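Local atomic coordinates of phosphotriesterase, putative (Deinococcus radiodurans, PDB entry 4J35), a protein that probably hydrolyses lactones at a two-metal centre, and was engineered here for organophosphate hydrolysis. Residues H23-Y31 with N71-V82; L260-H268 with W287-L297. The protein carries 7 engineered substitutions. All blocks are in the same frame, centred on the assembly; numbering follows the deposited sequence.

Contact 1: residues H23-Y31 with N71-V82. Engineered in segment 23-31: L28 (natural residue Tyr). Engineered in segment 71-82: N71 (natural residue Asp). With CO (cobalt (II) ion), chain C.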
loop_
_atom_site.group_PDB
_atom_site.type_symbol
_atom_site.label_atom_id
_atom_site.label_comp_id
_atom_site.label_asym_id
_atom_site.label_seq_id
_atom_site.Cartn_x
_atom_site.Cartn_y
_atom_site.Cartn_z
ATOM N N HIS A 23 1.519 2.125 -6.572
ATOM C CA HIS A 23 0.486 2.969 -7.155
ATOM C C HIS A 23 0.655 2.931 -8.694
ATOM O O HIS A 23 1.548 3.566 -9.214
ATOM C CB HIS A 23 0.598 4.405 -6.573
ATOM C CG HIS A 23 0.319 4.460 -5.086
ATOM N ND1 HIS A 23 -0.959 4.321 -4.593
ATOM C CD2 HIS A 23 1.129 4.567 -3.998
ATOM C CE1 HIS A 23 -0.933 4.372 -3.273
ATOM N NE2 HIS A 23 0.321 4.470 -2.874
ATOM N N VAL A 24 -0.195 2.171 -9.402
ATOM C CA VAL A 24 -0.120 2.138 -10.887
ATOM C C VAL A 24 -0.351 3.563 -11.437
ATOM O O VAL A 24 0.455 4.069 -12.223
ATOM C CB VAL A 24 -1.120 1.120 -11.500
ATOM C CG1 VAL A 24 -1.043 1.128 -13.042
ATOM C CG2 VAL A 24 -0.851 -0.307 -10.968
ATOM N N ILE A 25 -1.441 4.202 -11.043
ATOM C CA ILE A 25 -1.592 5.644 -11.230
ATOM C C ILE A 25 -1.891 6.329 -9.897
ATOM O O ILE A 25 -2.342 5.703 -8.944
ATOM C CB ILE A 25 -2.689 5.997 -12.245
ATOM C CG1 ILE A 25 -4.060 5.592 -11.706
ATOM C CG2 ILE A 25 -2.404 5.347 -13.577
ATOM C CD1 ILE A 25 -5.197 5.806 -12.726
ATOM N N PHE A 26 -1.558 7.606 -9.806
ATOM C CA PHE A 26 -1.760 8.325 -8.576
ATOM C C PHE A 26 -1.883 9.814 -8.813
ATOM O O PHE A 26 -1.077 10.393 -9.567
ATOM C CB PHE A 26 -0.572 8.080 -7.649
ATOM C CG PHE A 26 -0.799 8.578 -6.243
ATOM C CD1 PHE A 26 -0.478 9.876 -5.900
ATOM C CD2 PHE A 26 -1.296 7.737 -5.264
ATOM C CE1 PHE A 26 -0.684 10.334 -4.603
ATOM C CE2 PHE A 26 -1.507 8.192 -3.969
ATOM C CZ PHE A 26 -1.201 9.487 -3.642
ATOM N N GLY A 27 -2.867 10.427 -8.153
ATOM C CA GLY A 27 -3.029 11.878 -8.135
ATOM C C GLY A 27 -3.274 12.372 -6.732
ATOM O O GLY A 27 -4.114 11.822 -6.044
ATOM N N LEU A 28 -2.528 13.386 -6.307
ATOM C CA LEU A 28 -2.799 14.062 -5.053
ATOM C C LEU A 28 -4.124 14.791 -5.142
ATOM O O LEU A 28 -4.426 15.396 -6.171
ATOM C CB LEU A 28 -1.692 15.048 -4.732
ATOM C CG LEU A 28 -0.344 14.376 -4.432
ATOM C CD1 LEU A 28 0.790 15.399 -4.566
ATOM C CD2 LEU A 28 -0.351 13.683 -3.039
ATOM N N PRO A 29 -4.903 14.755 -4.062
ATOM C CA PRO A 29 -6.216 15.386 -4.083
ATOM C C PRO A 29 -6.121 16.795 -4.615
ATOM O O PRO A 29 -5.331 17.580 -4.097
ATOM C CB PRO A 29 -6.614 15.372 -2.613
ATOM C CG PRO A 29 -6.028 14.074 -2.126
ATOM C CD PRO A 29 -4.679 13.999 -2.810
ATOM N N GLY A 30 -6.912 17.095 -5.640
ATOM C CA GLY A 30 -6.857 18.391 -6.309
ATOM C C GLY A 30 -6.467 18.260 -7.764
ATOM O O GLY A 30 -6.753 19.136 -8.573
ATOM N N TYR A 31 -5.803 17.153 -8.103
ATOM C CA TYR A 31 -5.312 16.943 -9.461
ATOM C C TYR A 31 -6.466 17.084 -10.470
ATOM O O TYR A 31 -6.265 17.552 -11.590
ATOM C CB TYR A 31 -4.652 15.550 -9.619
ATOM C CG TYR A 31 -5.660 14.433 -9.694
ATOM C CD1 TYR A 31 -6.120 13.801 -8.535
ATOM C CD2 TYR A 31 -6.190 14.039 -10.911
ATOM C CE1 TYR A 31 -7.106 12.815 -8.599
ATOM C CE2 TYR A 31 -7.153 13.023 -10.987
ATOM C CZ TYR A 31 -7.603 12.429 -9.835
ATOM O OH TYR A 31 -8.572 11.457 -9.921
ATOM N N ASN A 71 -9.825 8.725 -3.011
ATOM C CA ASN A 71 -9.754 10.145 -3.351
ATOM C C ASN A 71 -8.402 10.554 -3.944
ATOM O O ASN A 71 -8.099 11.743 -4.035
ATOM C CB ASN A 71 -10.104 11.015 -2.117
ATOM C CG ASN A 71 -9.218 10.704 -0.884
ATOM O OD1 ASN A 71 -8.673 9.608 -0.742
ATOM N ND2 ASN A 71 -9.125 11.662 0.027
ATOM N N CYS A 72 -7.586 9.574 -4.345
ATOM C CA CYS A 72 -6.286 9.870 -4.921
ATOM C C CYS A 72 -6.174 9.275 -6.300
ATOM O O CYS A 72 -5.097 8.834 -6.703
ATOM C CB CYS A 72 -5.154 9.319 -4.060
ATOM S SG CYS A 72 -5.118 10.030 -2.371
ATOM N N GLY A 73 -7.281 9.253 -7.032
ATOM C CA GLY A 73 -7.183 8.881 -8.434
ATOM C C GLY A 73 -7.383 7.426 -8.759
ATOM O O GLY A 73 -7.152 7.015 -9.890
ATOM N N ARG A 74 -7.816 6.641 -7.775
ATOM C CA ARG A 74 -8.064 5.209 -7.963
ATOM C C ARG A 74 -8.987 4.955 -9.131
ATOM O O ARG A 74 -10.035 5.626 -9.290
ATOM C CB ARG A 74 -8.760 4.635 -6.706
ATOM C CG ARG A 74 -9.181 3.156 -6.841
ATOM C CD ARG A 74 -10.060 2.692 -5.663
ATOM N NE ARG A 74 -11.368 3.311 -5.713
ATOM C CZ ARG A 74 -12.432 2.902 -5.016
ATOM N NH1 ARG A 74 -12.353 1.822 -4.223
ATOM N NH2 ARG A 74 -13.559 3.579 -5.117
ATOM N N ASN A 75 -8.594 3.982 -9.942
ATOM C CA ASN A 75 -9.270 3.709 -11.212
ATOM C C ASN A 75 -9.264 2.234 -11.517
ATOM O O ASN A 75 -8.425 1.743 -12.269
ATOM C CB ASN A 75 -8.611 4.456 -12.355
ATOM C CG ASN A 75 -9.449 4.426 -13.628
ATOM O OD1 ASN A 75 -10.218 3.502 -13.859
ATOM N ND2 ASN A 75 -9.308 5.458 -14.448
ATOM N N PRO A 76 -10.203 1.500 -10.926
ATOM C CA PRO A 76 -10.215 0.046 -11.070
ATOM C C PRO A 76 -10.292 -0.460 -12.514
ATOM O O PRO A 76 -9.659 -1.477 -12.822
ATOM C CB PRO A 76 -11.469 -0.374 -10.301
ATOM C CG PRO A 76 -11.717 0.742 -9.351
ATOM C CD PRO A 76 -11.278 1.980 -10.041
ATOM N N ALA A 77 -11.081 0.190 -13.359
ATOM C CA ALA A 77 -11.202 -0.238 -14.749
ATOM C C ALA A 77 -9.877 -0.081 -15.513
ATOM O O ALA A 77 -9.573 -0.904 -16.350
ATOM C CB ALA A 77 -12.301 0.543 -15.443
ATOM N N PHE A 78 -9.105 0.971 -15.226
ATOM C CA PHE A 78 -7.770 1.110 -15.806
ATOM C C PHE A 78 -6.842 0.003 -15.267
ATOM O O PHE A 78 -6.159 -0.678 -16.031
ATOM C CB PHE A 78 -7.189 2.522 -15.571
ATOM C CG PHE A 78 -5.828 2.722 -16.203
ATOM C CD1 PHE A 78 -5.708 3.034 -17.548
ATOM C CD2 PHE A 78 -4.673 2.567 -15.462
ATOM C CE1 PHE A 78 -4.466 3.167 -18.127
ATOM C CE2 PHE A 78 -3.427 2.707 -16.046
ATOM C CZ PHE A 78 -3.325 3.005 -17.373
ATOM N N LEU A 79 -6.842 -0.233 -13.953
ATOM C CA LEU A 79 -6.045 -1.335 -13.424
ATOM C C LEU A 79 -6.394 -2.675 -14.086
ATOM O O LEU A 79 -5.515 -3.493 -14.338
ATOM C CB LEU A 79 -6.263 -1.471 -11.914
ATOM C CG LEU A 79 -5.898 -0.267 -11.047
ATOM C CD1 LEU A 79 -6.139 -0.650 -9.601
ATOM C CD2 LEU A 79 -4.454 0.183 -11.230
ATOM N N ARG A 80 -7.676 -2.914 -14.356
ATOM C CA ARG A 80 -8.077 -4.142 -15.064
ATOM C C ARG A 80 -7.526 -4.192 -16.485
ATOM O O ARG A 80 -7.079 -5.247 -16.941
ATOM C CB ARG A 80 -9.601 -4.292 -15.086
ATOM C CG ARG A 80 -10.087 -5.562 -15.780
ATOM C CD ARG A 80 -11.524 -5.890 -15.402
ATOM N NE ARG A 80 -12.454 -4.898 -15.928
ATOM C CZ ARG A 80 -13.770 -4.924 -15.746
ATOM N NH1 ARG A 80 -14.334 -5.890 -15.039
ATOM N NH2 ARG A 80 -14.522 -3.967 -16.270
ATOM N N GLU A 81 -7.511 -3.059 -17.176
ATOM C CA GLU A 81 -6.909 -3.016 -18.508
ATOM C C GLU A 81 -5.449 -3.412 -18.469
ATOM O O GLU A 81 -4.982 -4.146 -19.341
ATOM C CB GLU A 81 -6.968 -1.619 -19.113
ATOM C CG GLU A 81 -8.318 -1.144 -19.520
ATOM C CD GLU A 81 -8.240 0.217 -20.183
ATOM O OE1 GLU A 81 -7.494 0.364 -21.185
ATOM O OE2 GLU A 81 -8.918 1.140 -19.692
ATOM N N VAL A 82 -4.718 -2.883 -17.488
ATOM C CA VAL A 82 -3.289 -3.163 -17.372
ATOM C C VAL A 82 -3.074 -4.649 -17.070
ATOM O O VAL A 82 -2.199 -5.282 -17.650
ATOM C CB VAL A 82 -2.647 -2.298 -16.263
ATOM C CG1 VAL A 82 -1.193 -2.675 -16.059
ATOM C CG2 VAL A 82 -2.777 -0.814 -16.609
HETATM CO CO CO C . 1.079 4.661 -1.072
HETATM O O HOH W 1 -9.742 10.351 -6.916
#

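Contact 2: residues L260-H268 with W287-L297. With CO (cobalt (II) ion), chain C.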
loop_
_atom_site.group_PDB
_atom_site.type_symbol
_atom_site.label_atom_id
_atom_site.label_comp_id
_atom_site.label_asym_id
_atom_site.label_seq_id
_atom_site.Cartn_x
_atom_site.Cartn_y
_atom_site.Cartn_z
ATOM N N LEU A 260 7.350 -7.267 5.260
ATOM C CA LEU A 260 7.101 -7.193 3.827
ATOM C C LEU A 260 7.840 -6.010 3.213
ATOM O O LEU A 260 8.275 -5.110 3.911
ATOM C CB LEU A 260 5.603 -7.099 3.540
ATOM C CG LEU A 260 4.859 -8.394 3.862
ATOM C CD1 LEU A 260 4.264 -8.343 5.298
ATOM C CD2 LEU A 260 3.785 -8.649 2.828
ATOM N N LEU A 261 7.963 -6.033 1.891
ATOM C CA LEU A 261 8.862 -5.106 1.170
ATOM C C LEU A 261 8.175 -4.510 -0.058
ATOM O O LEU A 261 7.593 -5.232 -0.842
ATOM C CB LEU A 261 10.113 -5.847 0.695
ATOM C CG LEU A 261 10.942 -6.610 1.731
ATOM C CD1 LEU A 261 12.021 -7.445 0.992
ATOM C CD2 LEU A 261 11.597 -5.687 2.738
ATOM N N SER A 262 8.217 -3.186 -0.204
ATOM C CA SER A 262 7.655 -2.542 -1.407
ATOM C C SER A 262 8.276 -1.180 -1.637
ATOM O O SER A 262 9.151 -0.775 -0.869
ATOM C CB SER A 262 6.154 -2.414 -1.321
ATOM O OG SER A 262 5.570 -2.954 -2.474
ATOM N N HIS A 263 7.845 -0.506 -2.715
ATOM C CA HIS A 263 8.395 0.792 -3.075
ATOM C C HIS A 263 7.489 2.010 -2.873
ATOM O O HIS A 263 7.999 3.149 -2.832
ATOM C CB HIS A 263 8.815 0.806 -4.571
ATOM C CG HIS A 263 9.556 -0.415 -5.005
ATOM N ND1 HIS A 263 8.923 -1.559 -5.442
ATOM C CD2 HIS A 263 10.883 -0.648 -5.121
ATOM C CE1 HIS A 263 9.837 -2.442 -5.824
ATOM N NE2 HIS A 263 11.029 -1.911 -5.633
ATOM N N ASP A 264 6.169 1.812 -2.866
ATOM C CA ASP A 264 5.229 2.935 -2.865
ATOM C C ASP A 264 5.467 3.810 -4.114
ATOM O O ASP A 264 5.300 5.025 -4.089
ATOM C CB ASP A 264 5.413 3.766 -1.614
ATOM C CG ASP A 264 4.216 4.679 -1.322
ATOM O OD1 ASP A 264 3.125 4.510 -1.897
ATOM O OD2 ASP A 264 4.416 5.599 -0.527
ATOM N N SER A 265 5.823 3.147 -5.197
ATOM C CA SER A 265 6.180 3.856 -6.446
ATOM C C SER A 265 4.922 4.335 -7.151
ATOM O O SER A 265 3.827 3.829 -6.909
ATOM C CB SER A 265 7.018 2.925 -7.324
ATOM O OG SER A 265 6.265 1.855 -7.880
ATOM N N ILE A 266 5.059 5.335 -8.023
ATOM C CA ILE A 266 3.908 5.801 -8.778
ATOM C C ILE A 266 4.284 5.577 -10.246
ATOM O O ILE A 266 5.254 6.166 -10.717
ATOM C CB ILE A 266 3.649 7.297 -8.522
ATOM C CG1 ILE A 266 3.083 7.523 -7.108
ATOM C CG2 ILE A 266 2.733 7.878 -9.587
ATOM C CD1 ILE A 266 3.144 9.012 -6.726
ATOM N N TRP A 267 3.566 4.725 -10.963
ATOM C CA TRP A 267 4.014 4.408 -12.327
ATOM C C TRP A 267 3.579 5.440 -13.322
ATOM O O TRP A 267 4.192 5.589 -14.386
ATOM C CB TRP A 267 3.504 3.065 -12.806
ATOM C CG TRP A 267 3.755 1.945 -11.844
ATOM C CD1 TRP A 267 4.420 1.994 -10.641
ATOM C CD2 TRP A 267 3.313 0.606 -12.009
ATOM N NE1 TRP A 267 4.409 0.736 -10.046
ATOM C CE2 TRP A 267 3.727 -0.124 -10.866
ATOM C CE3 TRP A 267 2.608 -0.059 -13.021
ATOM C CZ2 TRP A 267 3.459 -1.481 -10.716
ATOM C CZ3 TRP A 267 2.337 -1.409 -12.861
ATOM C CH2 TRP A 267 2.757 -2.102 -11.714
ATOM N N HIS A 268 2.505 6.146 -13.014
ATOM C CA HIS A 268 2.044 7.224 -13.897
ATOM C C HIS A 268 1.353 8.278 -13.071
ATOM O O HIS A 268 0.422 7.999 -12.353
ATOM C CB HIS A 268 1.063 6.691 -14.924
ATOM C CG HIS A 268 0.476 7.748 -15.806
ATOM N ND1 HIS A 268 1.076 8.149 -16.975
ATOM C CD2 HIS A 268 -0.654 8.483 -15.690
ATOM C CE1 HIS A 268 0.335 9.081 -17.552
ATOM N NE2 HIS A 268 -0.722 9.298 -16.794
ATOM N N TRP A 287 13.489 5.117 -6.806
ATOM C CA TRP A 287 12.103 5.030 -6.394
ATOM C C TRP A 287 11.232 4.583 -7.555
ATOM O O TRP A 287 10.507 5.401 -8.155
ATOM C CB TRP A 287 11.632 6.370 -5.845
ATOM C CG TRP A 287 10.283 6.352 -5.230
ATOM C CD1 TRP A 287 9.751 5.383 -4.393
ATOM C CD2 TRP A 287 9.281 7.361 -5.358
ATOM N NE1 TRP A 287 8.484 5.744 -4.023
ATOM C CE2 TRP A 287 8.169 6.944 -4.617
ATOM C CE3 TRP A 287 9.212 8.585 -6.064
ATOM C CZ2 TRP A 287 7.001 7.711 -4.527
ATOM C CZ3 TRP A 287 8.040 9.335 -5.987
ATOM C CH2 TRP A 287 6.960 8.898 -5.210
ATOM N N HIS A 288 11.326 3.285 -7.864
ATOM C CA HIS A 288 10.587 2.681 -8.957
ATOM C C HIS A 288 10.513 1.204 -8.726
ATOM O O HIS A 288 11.294 0.645 -7.966
ATOM C CB HIS A 288 11.332 2.971 -10.298
ATOM C CG HIS A 288 12.683 2.342 -10.365
ATOM N ND1 HIS A 288 12.867 1.020 -10.702
ATOM C CD2 HIS A 288 13.912 2.837 -10.094
ATOM C CE1 HIS A 288 14.159 0.738 -10.670
ATOM N NE2 HIS A 288 14.812 1.824 -10.291
ATOM N N PRO A 289 9.540 0.535 -9.335
ATOM C CA PRO A 289 9.229 -0.812 -8.818
ATOM C C PRO A 289 10.170 -1.969 -9.167
ATOM O O PRO A 289 9.884 -3.110 -8.826
ATOM C CB PRO A 289 7.850 -1.088 -9.407
ATOM C CG PRO A 289 7.794 -0.219 -10.625
ATOM C CD PRO A 289 8.502 1.029 -10.244
ATOM N N LEU A 290 11.280 -1.705 -9.850
ATOM C CA LEU A 290 12.240 -2.755 -10.143
ATOM C C LEU A 290 13.411 -2.777 -9.159
ATOM O O LEU A 290 14.300 -3.638 -9.243
ATOM C CB LEU A 290 12.818 -2.506 -11.589
ATOM C CG LEU A 290 11.740 -2.172 -12.612
ATOM C CD1 LEU A 290 12.390 -1.868 -14.007
ATOM C CD2 LEU A 290 10.777 -3.300 -12.781
ATOM N N HIS A 291 13.472 -1.767 -8.304
ATOM C CA HIS A 291 14.574 -1.563 -7.373
ATOM C C HIS A 291 14.715 -2.715 -6.365
ATOM O O HIS A 291 15.825 -3.156 -6.065
ATOM C CB HIS A 291 14.358 -0.220 -6.685
ATOM C CG HIS A 291 15.297 0.077 -5.558
ATOM N ND1 HIS A 291 16.661 -0.083 -5.651
ATOM C CD2 HIS A 291 15.064 0.570 -4.323
ATOM C CE1 HIS A 291 17.228 0.293 -4.521
ATOM N NE2 HIS A 291 16.278 0.684 -3.691
ATOM N N ILE A 292 13.609 -3.309 -5.935
ATOM C CA ILE A 292 13.720 -4.287 -4.861
ATOM C C ILE A 292 14.328 -5.552 -5.476
ATOM O O ILE A 292 15.326 -6.080 -4.996
ATOM C CB ILE A 292 12.392 -4.582 -4.172
ATOM C CG1 ILE A 292 12.174 -3.508 -3.120
ATOM C CG2 ILE A 292 12.436 -5.973 -3.564
ATOM C CD1 ILE A 292 10.742 -3.486 -2.532
ATOM N N SER A 293 13.765 -5.965 -6.609
ATOM C CA SER A 293 14.314 -7.074 -7.372
ATOM C C SER A 293 15.789 -6.899 -7.764
ATOM O O SER A 293 16.589 -7.824 -7.567
ATOM C CB SER A 293 13.474 -7.335 -8.610
ATOM O OG SER A 293 12.124 -7.588 -8.272
ATOM N N ASP A 294 16.166 -5.747 -8.336
ATOM C CA ASP A 294 17.515 -5.600 -8.895
ATOM C C ASP A 294 18.594 -5.267 -7.866
ATOM O O ASP A 294 19.761 -5.633 -8.065
ATOM C CB ASP A 294 17.571 -4.495 -9.994
ATOM C CG ASP A 294 16.700 -4.794 -11.174
ATOM O OD1 ASP A 294 16.149 -5.906 -11.242
ATOM O OD2 ASP A 294 16.598 -3.921 -12.076
ATOM N N ASP A 295 18.231 -4.533 -6.812
ATOM C CA ASP A 295 19.230 -3.961 -5.905
ATOM C C ASP A 295 19.087 -4.530 -4.477
ATOM O O ASP A 295 20.072 -4.846 -3.811
ATOM C CB ASP A 295 19.080 -2.465 -5.790
ATOM C CG ASP A 295 19.258 -1.755 -7.125
ATOM O OD1 ASP A 295 20.236 -2.110 -7.815
ATOM O OD2 ASP A 295 18.403 -0.901 -7.424
ATOM N N ILE A 296 17.853 -4.646 -4.021
ATOM C CA ILE A 296 17.629 -4.950 -2.596
ATOM C C ILE A 296 17.800 -6.413 -2.273
ATOM O O ILE A 296 18.590 -6.765 -1.396
ATOM C CB ILE A 296 16.229 -4.487 -2.149
ATOM C CG1 ILE A 296 16.070 -2.982 -2.379
ATOM C CG2 ILE A 296 15.977 -4.890 -0.685
ATOM C CD1 ILE A 296 17.078 -2.125 -1.632
ATOM N N LEU A 297 17.035 -7.281 -2.912
ATOM C CA LEU A 297 17.112 -8.693 -2.567
ATOM C C LEU A 297 18.535 -9.270 -2.662
ATOM O O LEU A 297 18.971 -10.053 -1.825
ATOM C CB LEU A 297 16.115 -9.513 -3.404
ATOM C CG LEU A 297 14.647 -9.081 -3.311
ATOM C CD1 LEU A 297 13.744 -10.065 -4.052
ATOM C CD2 LEU A 297 14.162 -8.899 -1.841
HETATM CO CO CO C . 1.079 4.661 -1.072
HETATM O O HOH W 2 7.681 6.622 -8.088
HETATM O O HOH W 3 8.038 4.697 -10.482
#

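Contact 1: residues H23-Y31 with N71-V82
V24 and I25 meet F78 and L79 where the first metal-binding strand of a phosphotriesterase-family TIM barrel, 17-26, turns a corner beside helix 76-86. CD2 of L79 presses on CB of V24 at 3.5 Å, tight for two carbons, while CG1 of V24 meets the F78 ring at its edge. I25 forks over the helix start: CG2 lies 3.8 Å from F78 CE2, and CD1 reaches CB of N75. CG1 sits between its backbone N and carbonyl carbon (chi1 66°), and an extended chi2 carries CD1 there. Branched aliphatic side chains suit this buried corner. CB of C72 lies off-centre over the F26 ring, 4.3 Å from its centroid, and SG touches P29 CD. G73 suits its place because its backbone angles would jam any CB against the preceding carbonyl. A water accepting from G73 N bonds weakly to Y31 OH. In the second shell, N75 OD1 caps the helix by accepting from F78 N. F26 in turn lays CD2 over the H23 imidazole, toward its rim; H23 NE2 binds the cobalt and T68 OG1 holds ND1. The backbones join where G27 N donates to C72 O at 3.1 Å and 173°.

Contact 2: residues L260-H268 with W287-L297
The H263 imidazole slots between P289 and I292 at the entrance to helix 291-303, in the barrel loop that also carries the metal ligand D264. CA of P289 lies over one face and CD1 of I292 over the opposite one, each 3.6 Å from the ring centroid; a flat ring suits this narrow slot. CG anti to the carbonyl carbon (chi1 -44°) sends NE2 to the helix start, where it accepts from I292 N at 2.9 Å, close to the ring plane though bent to 132°. With H263 replaced by an alanine, I292 N would probably lose this acceptor and a gap would open between P289 and I292. The same CD1 of I292 also presses on S262 CA, tight at 3.4 Å. Beyond it, L261 CD1 nestles against L297 CD2. On the other flank the P289 pyrrolidine bumps against S265 and W267, its CG 3.6 Å from W267 NE1. The broad W287 indole lies along the loop, with S265 CA over one face, and NE1 donates weakly to H263 O. D264 binds the cobalt through OD1, while R228 pairs with OD2. Since NE2 of H263 accepts the I292 N-H, the ring is probably neutral, with its proton on ND1.

Both contacts join a metal-binding strand end or the loop after a strand to the first turns of a helix (76-86 and 291-303), and they share a sheet in which strands 17-26 and 266-269 are parallel neighbours. Backbone pairing ties them directly: H23 N lies 2.9 Å from S265 O, and H23 O is as close to W267 N, both probable hydrogen bonds. H23 of contact 1 and D264 of contact 2 bind the same cobalt, with H21 as a further ligand. Neither is a surface contact, but contact 1 is the more thoroughly buried and relies mainly on aliphatic and aromatic packing. Contact 2, only partly buried, adds polar side-chain bonds to the backbone, one water bridging I266 N and W287 O, and a second that links I266 O to W287 O only weakly.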